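Local coordinates for Ice-binding protein (Flavobacteriaceae bacterium, PDB 5UYT) that probably binds ice crystals and restrains their growth as a two-domain antifreeze protein built from right-handed beta-solenoids, at residues A141-N145 with P202-G206. Residues are numbered along the deposited sequence; the frame is centred on the assembly and turned at random.
Sequences ALACN and PILCG
C144 and P202 bring the two backbones to 5.2 Å between their CA atoms, where a 3-10 turn over 143-145, closed by N145 N to L142 O at 3.1 Å, faces the irregular chain 202-206. The covalent link is the disulfide: C144 SG to C205 SG is 2.0 Å, with a chi3 of 70°. C144 reaches it with SG lodged between its backbone N and carbonyl carbon (chi1 63°), whereas C205 swings SG to the side of its own N, opposite the carbonyl carbon (chi1 -68°). The twist about the S-S bond, smaller than the usual near-right angle, brings C144 CB and C205 CB to 3.5 Å. C205 SG sits over the flat face of the N145 amide, 3.3 Å from OD1 of N145. Beside the bridge, P202 lays CB and CG of its ring against C144, in the middle of the 3-10 turn, with P202 CB 3.7 Å from C144 CB; A143 CB touches P202 CB too. L142 and L204 cross nearly perpendicularly, meeting through single methyls, CD2 of L142 and CD1 of L204, at 4.1 Å. One water joins the backbones, accepting from C144 N and donating to I203 O, which satisfies the buried amide of the cysteine. The contact thus ties the loop between strands 134-138 and 146-150 of the first solenoid to the chain leaving strand 198-200, which runs on to strand 224-228 of the second. Next to it runs strand 180-187, where A143 touches E182 and P202 touches R184, while N145 pairs through its backbone with F119 at the start of strand 119-123.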
loop_
_atom_site.group_PDB
_atom_site.type_symbol
_atom_site.label_atom_id
_atom_site.label_comp_id
_atom_site.label_asym_id
_atom_site.label_seq_id
_atom_site.Cartn_x
_atom_site.Cartn_y
_atom_site.Cartn_z
ATOM N N ALA A 141 -21.199 7.585 8.253
ATOM C CA ALA A 141 -21.207 6.141 7.903
ATOM C C ALA A 141 -19.812 5.655 7.494
ATOM O O ALA A 141 -19.157 6.296 6.671
ATOM C CB ALA A 141 -22.203 5.851 6.772
ATOM N N LEU A 142 -19.396 4.507 8.041
ATOM C CA LEU A 142 -18.081 3.912 7.785
ATOM C C LEU A 142 -18.259 2.581 7.067
ATOM O O LEU A 142 -19.138 1.791 7.438
ATOM C CB LEU A 142 -17.376 3.633 9.116
ATOM C CG LEU A 142 -17.077 4.846 9.994
ATOM C CD1 LEU A 142 -16.611 4.339 11.350
ATOM C CD2 LEU A 142 -15.998 5.706 9.304
ATOM N N ALA A 143 -17.416 2.324 6.064
ATOM C CA ALA A 143 -17.486 1.057 5.308
ATOM C C ALA A 143 -17.342 -0.177 6.210
ATOM O O ALA A 143 -17.996 -1.205 5.973
ATOM C CB ALA A 143 -16.429 1.031 4.202
ATOM N N CYS A 144 -16.506 -0.074 7.254
ATOM C CA CYS A 144 -16.272 -1.213 8.135
ATOM C C CYS A 144 -17.534 -1.667 8.904
ATOM O O CYS A 144 -17.573 -2.778 9.396
ATOM C CB CYS A 144 -15.118 -0.933 9.102
ATOM S SG CYS A 144 -15.426 0.440 10.227
ATOM N N ASN A 145 -18.533 -0.786 8.983
ATOM C CA ASN A 145 -19.843 -1.052 9.612
ATOM C C ASN A 145 -20.966 -1.427 8.626
ATOM O O ASN A 145 -22.148 -1.518 9.007
ATOM C CB ASN A 145 -20.260 0.170 10.435
ATOM C CG ASN A 145 -19.562 0.242 11.788
ATOM O OD1 ASN A 145 -19.427 -0.765 12.479
ATOM N ND2 ASN A 145 -19.174 1.441 12.196
ATOM N N PRO A 202 -11.532 -2.067 4.821
ATOM C CA PRO A 202 -11.841 -0.840 5.535
ATOM C C PRO A 202 -10.986 -0.721 6.788
ATOM O O PRO A 202 -10.606 -1.725 7.373
ATOM C CB PRO A 202 -13.333 -0.975 5.893
ATOM C CG PRO A 202 -13.693 -2.385 5.664
ATOM C CD PRO A 202 -12.597 -3.085 4.916
ATOM N N ILE A 203 -10.615 0.500 7.135
ATOM C CA ILE A 203 -9.887 0.739 8.367
ATOM C C ILE A 203 -10.925 1.162 9.409
ATOM O O ILE A 203 -12.130 1.248 9.092
ATOM C CB ILE A 203 -8.732 1.759 8.149
ATOM C CG1 ILE A 203 -9.260 3.109 7.651
ATOM C CG2 ILE A 203 -7.740 1.193 7.139
ATOM C CD1 ILE A 203 -8.160 4.085 7.215
ATOM N N LEU A 204 -10.496 1.383 10.645
ATOM C CA LEU A 204 -11.434 1.636 11.754
ATOM C C LEU A 204 -12.209 0.372 12.155
ATOM O O LEU A 204 -11.795 -0.751 11.823
ATOM C CB LEU A 204 -12.365 2.818 11.444
ATOM C CG LEU A 204 -11.644 4.163 11.295
ATOM C CD1 LEU A 204 -12.086 4.918 10.049
ATOM C CD2 LEU A 204 -11.837 4.986 12.562
ATOM N N CYS A 205 -13.311 0.551 12.887
ATOM C CA CYS A 205 -14.007 -0.552 13.528
ATOM C C CYS A 205 -13.072 -1.471 14.312
ATOM O O CYS A 205 -13.202 -2.703 14.248
ATOM C CB CYS A 205 -14.824 -1.370 12.525
ATOM S SG CYS A 205 -16.226 -0.469 11.841
ATOM N N GLY A 206 -12.145 -0.865 15.038
ATOM C CA GLY A 206 -11.265 -1.592 15.955
ATOM C C GLY A 206 -10.007 -2.156 15.306
ATOM O O GLY A 206 -9.245 -2.856 15.961
HETATM O O HOH W 1 -14.398 1.991 7.373
#